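Local coordinates for 6-phosphogluconate dehydrogenase (Pseudomonas syringae, PDB 5U5G), which probably catalyses the NADP(H)-dependent reduction of 2-oxopropylphosphonate, a late step in the biosynthesis of the antibiotic fosfomycin, at residues C65-E70 with L236-K241. Sequence-based numbering, arbitrary orientation.
Sequences CTAGSE and LGVRCK. With NAP (NADP nicotinamide-adenine-dinucleotide phosphate), chain E; 7VD ((2-oxopropyl)phosphonic acid), chain F.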
ATOM      1  N   CYS A  65      12.419  -3.035  23.782  1.00 18.67           N
ATOM      2  CA  CYS A  65      12.387  -2.901  22.322  1.00 19.91           C
ATOM      3  C   CYS A  65      13.700  -3.462  21.765  1.00 21.92           C
ATOM      4  O   CYS A  65      14.662  -2.744  21.483  1.00 20.38           O
ATOM      5  CB  CYS A  65      12.167  -1.458  21.879  1.00 22.74           C
ATOM      6  SG  CYS A  65      11.830  -1.347  20.124  1.00 24.03           S
ATOM      7  N   THR A  66      13.739  -4.782  21.616  1.00 21.81           N
ATOM      8  CA  THR A  66      14.923  -5.499  21.170  1.00 21.15           C
ATOM      9  C   THR A  66      14.565  -6.300  19.930  1.00 20.52           C
ATOM     10  O   THR A  66      13.402  -6.381  19.540  1.00 22.73           O
ATOM     11  CB  THR A  66      15.452  -6.428  22.273  1.00 23.82           C
ATOM     12  OG1 THR A  66      14.476  -7.442  22.551  1.00 21.06           O
ATOM     13  CG2 THR A  66      15.738  -5.631  23.569  1.00 21.34           C
ATOM     14  N   ALA A  67      15.577  -6.887  19.301  1.00 21.88           N
ATOM     15  CA  ALA A  67      15.388  -7.712  18.112  1.00 25.03           C
ATOM     16  C   ALA A  67      15.965  -9.094  18.359  1.00 20.35           C
ATOM     17  O   ALA A  67      17.118  -9.215  18.787  1.00 21.75           O
ATOM     18  CB  ALA A  67      16.060  -7.086  16.882  1.00 21.92           C
ATOM     19  N   GLY A  68      15.170 -10.127  18.097  1.00 21.24           N
ATOM     20  CA  GLY A  68      15.670 -11.486  18.112  1.00 23.43           C
ATOM     21  C   GLY A  68      15.305 -12.245  19.384  1.00 26.19           C
ATOM     22  O   GLY A  68      15.060 -11.669  20.454  1.00 25.81           O
ATOM     23  N   SER A  69      15.297 -13.574  19.261  1.00 25.51           N
ATOM     24  CA  SER A  69      14.897 -14.433  20.370  1.00 27.26           C
ATOM     25  C   SER A  69      15.983 -14.545  21.432  1.00 27.53           C
ATOM     26  O   SER A  69      15.669 -14.769  22.607  1.00 26.39           O
ATOM     27  CB  SER A  69      14.530 -15.823  19.849  1.00 29.90           C
ATOM     28  OG  SER A  69      15.631 -16.391  19.168  1.00 28.41           O
ATOM     29  N   GLU A  70      17.258 -14.375  21.058  1.00 23.14           N
ATOM     30  CA  GLU A  70      18.303 -14.423  22.074  1.00 22.90           C
ATOM     31  C   GLU A  70      18.146 -13.276  23.070  1.00 24.58           C
ATOM     32  O   GLU A  70      18.375 -13.455  24.272  1.00 23.40           O
ATOM     33  CB  GLU A  70      19.689 -14.408  21.421  1.00 26.23           C
ATOM     34  CG  GLU A  70      20.798 -14.783  22.378  1.00 28.14           C
ATOM     35  CD  GLU A  70      22.170 -14.850  21.727  1.00 34.63           C
ATOM     36  OE1 GLU A  70      23.165 -14.948  22.480  1.00 32.15           O
ATOM     37  OE2 GLU A  70      22.266 -14.804  20.476  1.00 34.56           O
ATOM     38  N   LEU A 236      17.924  -5.338   7.144  1.00 21.98           N
ATOM     39  CA  LEU A 236      17.513  -6.630   6.612  1.00 21.38           C
ATOM     40  C   LEU A 236      17.439  -7.682   7.708  1.00 24.14           C
ATOM     41  O   LEU A 236      16.641  -8.617   7.608  1.00 23.91           O
ATOM     42  CB  LEU A 236      18.462  -7.074   5.506  1.00 20.70           C
ATOM     43  CG  LEU A 236      18.320  -6.332   4.167  1.00 22.98           C
ATOM     44  CD1 LEU A 236      19.567  -6.533   3.313  1.00 23.55           C
ATOM     45  CD2 LEU A 236      17.085  -6.775   3.407  1.00 21.70           C
ATOM     46  N   GLY A 237      18.254  -7.540   8.758  1.00 23.27           N
ATOM     47  CA  GLY A 237      18.150  -8.447   9.890  1.00 25.37           C
ATOM     48  C   GLY A 237      16.782  -8.404  10.542  1.00 26.06           C
ATOM     49  O   GLY A 237      16.181  -9.447  10.826  1.00 21.08           O
ATOM     50  N   VAL A 238      16.262  -7.191  10.774  1.00 22.20           N
ATOM     51  CA  VAL A 238      14.941  -7.051  11.385  1.00 19.05           C
ATOM     52  C   VAL A 238      13.849  -7.521  10.427  1.00 20.20           C
ATOM     53  O   VAL A 238      12.915  -8.231  10.824  1.00 20.13           O
ATOM     54  CB  VAL A 238      14.718  -5.595  11.838  1.00 20.29           C
ATOM     55  CG1 VAL A 238      13.239  -5.299  12.021  1.00 16.28           C
ATOM     56  CG2 VAL A 238      15.472  -5.334  13.150  1.00 23.41           C
ATOM     57  N   ARG A 239      13.952  -7.133   9.155  1.00 21.41           N
ATOM     58  CA  ARG A 239      12.961  -7.533   8.161  1.00 21.37           C
ATOM     59  C   ARG A 239      12.897  -9.050   8.035  1.00 21.82           C
ATOM     60  O   ARG A 239      11.808  -9.640   8.042  1.00 19.55           O
ATOM     61  CB  ARG A 239      13.299  -6.891   6.808  1.00 18.14           C
ATOM     62  CG  ARG A 239      12.274  -7.155   5.699  1.00 23.89           C
ATOM     63  CD  ARG A 239      11.368  -5.938   5.519  1.00 25.30           C
ATOM     64  NE  ARG A 239      10.078  -6.188   6.125  1.00 29.97           N
ATOM     65  CZ  ARG A 239       9.262  -5.264   6.624  1.00 28.12           C
ATOM     66  NH1 ARG A 239       9.590  -3.979   6.635  1.00 21.40           N
ATOM     67  NH2 ARG A 239       8.105  -5.653   7.144  1.00 27.26           N
ATOM     68  N   CYS A 240      14.064  -9.700   7.939  1.00 21.49           N
ATOM     69  CA  CYS A 240      14.108 -11.156   7.762  1.00 22.81           C
ATOM     70  C   CYS A 240      13.700 -11.908   9.028  1.00 22.23           C
ATOM     71  O   CYS A 240      13.140 -13.010   8.934  1.00 24.73           O
ATOM     72  CB  CYS A 240      15.507 -11.589   7.301  1.00 22.22           C
ATOM     73  SG  CYS A 240      15.847 -11.199   5.542  1.00 22.68           S
ATOM     74  N   LYS A 241      13.967 -11.342  10.210  1.00 21.67           N
ATOM     75  CA  LYS A 241      13.424 -11.916  11.436  1.00 21.42           C
ATOM     76  C   LYS A 241      11.905 -12.037  11.346  1.00 22.44           C
ATOM     77  O   LYS A 241      11.330 -13.086  11.665  1.00 22.47           O
ATOM     78  CB  LYS A 241      13.834 -11.073  12.650  1.00 22.17           C
ATOM     79  CG  LYS A 241      12.949 -11.309  13.885  1.00 23.94           C
ATOM     80  CD  LYS A 241      13.371 -10.482  15.098  1.00 24.47           C
ATOM     81  CE  LYS A 241      13.078  -8.979  14.930  1.00 23.13           C
ATOM     82  NZ  LYS A 241      11.632  -8.617  14.962  1.00 21.25           N
TER
HETATM   83  PA  NAP E 301      18.113  -2.776  16.019  1.00 21.92           P
HETATM   84  O1A NAP E 301      18.853  -3.866  15.336  1.00 21.47           O
HETATM   85  O2A NAP E 301      18.251  -1.343  15.568  1.00 22.98           O
HETATM   86  O5B NAP E 301      18.418  -2.828  17.651  1.00 26.10           O
HETATM   87  C5B NAP E 301      18.211  -4.153  18.075  1.00 21.06           C
HETATM   88  C4B NAP E 301      18.172  -4.119  19.618  1.00 23.90           C
HETATM   89  O4B NAP E 301      18.106  -5.436  20.165  1.00 21.02           O
HETATM   90  C3B NAP E 301      19.459  -3.397  20.157  1.00 22.98           C
HETATM   91  O3B NAP E 301      19.138  -2.715  21.330  1.00 25.37           O
HETATM   92  C2B NAP E 301      20.331  -4.614  20.525  1.00 23.98           C
HETATM   93  O2B NAP E 301      21.211  -4.409  21.519  1.00 19.87           O
HETATM   94  C1B NAP E 301      19.186  -5.556  21.072  1.00 21.23           C
HETATM   95  N9A NAP E 301      19.679  -6.920  21.090  1.00 21.84           N
HETATM   96  C8A NAP E 301      19.771  -7.849  20.034  1.00 23.29           C
HETATM   97  N7A NAP E 301      20.322  -9.033  20.416  1.00 22.40           N
HETATM   98  C5A NAP E 301      20.600  -8.843  21.777  1.00 21.52           C
HETATM   99  C6A NAP E 301      21.176  -9.677  22.751  1.00 24.38           C
HETATM  100  N6A NAP E 301      21.578 -10.952  22.438  1.00 24.03           N
HETATM  101  N1A NAP E 301      21.354  -9.255  24.028  1.00 25.97           N
HETATM  102  C2A NAP E 301      20.938  -7.978  24.296  1.00 21.60           C
HETATM  103  N3A NAP E 301      20.371  -7.073  23.486  1.00 22.32           N
HETATM  104  C4A NAP E 301      20.210  -7.535  22.208  1.00 22.05           C
HETATM  105  O3  NAP E 301      16.589  -3.333  15.765  1.00 24.01           O
HETATM  106  PN  NAP E 301      15.463  -2.198  15.690  1.00 20.74           P
HETATM  107  O1N NAP E 301      15.514  -1.242  16.816  1.00 23.16           O
HETATM  108  O2N NAP E 301      15.109  -1.798  14.275  1.00 18.50           O
HETATM  109  O5D NAP E 301      14.036  -3.134  16.055  1.00 23.44           O
HETATM  110  C5D NAP E 301      13.912  -3.378  17.384  1.00 21.02           C
HETATM  111  C4D NAP E 301      12.546  -4.010  17.582  1.00 23.07           C
HETATM  112  O4D NAP E 301      11.514  -3.111  17.098  1.00 24.57           O
HETATM  113  C3D NAP E 301      12.448  -5.327  16.704  1.00 21.37           C
HETATM  114  O3D NAP E 301      11.703  -6.278  17.412  1.00 22.13           O
HETATM  115  C2D NAP E 301      11.705  -4.862  15.471  1.00 21.09           C
HETATM  116  O2D NAP E 301      10.931  -5.869  14.872  1.00 24.18           O
HETATM  117  C1D NAP E 301      10.754  -3.801  16.114  1.00 23.85           C
HETATM  118  N1N NAP E 301      10.315  -2.822  15.139  1.00 24.78           N
HETATM  119  C2N NAP E 301      11.237  -2.051  14.383  1.00 24.72           C
HETATM  120  C3N NAP E 301      10.751  -1.080  13.533  1.00 25.22           C
HETATM  121  C7N NAP E 301      11.673  -0.242  12.760  1.00 25.77           C
HETATM  122  O7N NAP E 301      11.286   0.666  12.022  1.00 26.45           O
HETATM  123  N7N NAP E 301      13.038  -0.425  12.890  1.00 25.78           N
HETATM  124  C4N NAP E 301       9.278  -0.792  13.410  1.00 24.89           C
HETATM  125  C5N NAP E 301       8.427  -1.662  14.221  1.00 21.95           C
HETATM  126  C6N NAP E 301       8.934  -2.612  15.007  1.00 22.90           C
HETATM  127  P2B NAP E 301      22.829  -3.690  20.991  1.00 21.74           P
HETATM  128  O1X NAP E 301      22.381  -2.280  20.759  1.00 20.99           O
HETATM  129  O2X NAP E 301      23.710  -3.942  22.219  1.00 20.24           O
HETATM  130  O3X NAP E 301      23.093  -4.543  19.774  1.00 22.37           O
HETATM  131  P1  7VD F 302       7.210  -0.812  10.458  1.00 22.86           P
HETATM  132  C1  7VD F 302       8.844  -1.601  10.490  1.00 25.91           C
HETATM  133  O2  7VD F 302       6.054  -1.762  10.673  1.00 21.90           O
HETATM  134  O3  7VD F 302       7.120   0.335  11.437  1.00 20.55           O
HETATM  135  O4  7VD F 302       7.205  -0.287   9.043  1.00 26.38           O
HETATM  136  C6  7VD F 302       8.891  -3.031  10.966  1.00 28.38           C
HETATM  137  O7  7VD F 302       8.151  -3.431  11.863  1.00 26.91           O
HETATM  138  C8  7VD F 302       9.891  -3.916  10.273  1.00 29.09           C
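The aliphatic part of K241 lies against the methyl of A67 and the backbone of G68, and through this modest contact the helix that begins at L236 meets the loop leading out of strand 61-64. No hydrogen bond joins the two segments directly; the protein-protein part is van der Waals. The methyl CB of A67 points toward the helix and meets CE of K241 at 4.0 Å, with CG2 of V238 slightly farther off. CD of K241 comes to 3.5 Å from the backbone N of G68, which N-caps helix 69-77.

Hydrogen bonds through NADP supply the polar part. CG of K241 leaves anti to the backbone N, but the chain then bends at its last two torsions (chi3 71°, chi4 70°), curling the ammonium group toward the ribose of the nicotinamide half. There NZ donates to O2D of NADP at 2.8 Å and more weakly to O3D, while the carbonyl of T98 takes a further bond from it. O3D itself donates to O of T66 at 2.7 Å, and N of A67 reaches O4B of the adenosine ribose at 3.0 Å. Thus one ribose diol is gripped from both segments.

Van der Waals contacts with the ligands add to this. CG2 of V238 packs 3.5 Å from the bridging O3 of the pyrophosphate, and CG1 lies against the nicotinamide ribose at C2D and O2D. On another side of the same helix, the guanidinium of R239 has C8 of 2-oxopropylphosphonate over one face; a salt bridge to E180 and hydrogen bonds to Y217 and Q279 hold it in place.

This chemistry implies that at this contact the polar links between the two segments run through the cofactor. The helix carrying K241 lines the cofactor site and the phosphonate site at once, consistent with an active-site cleft between the Rossmann-type domain and the helical domain.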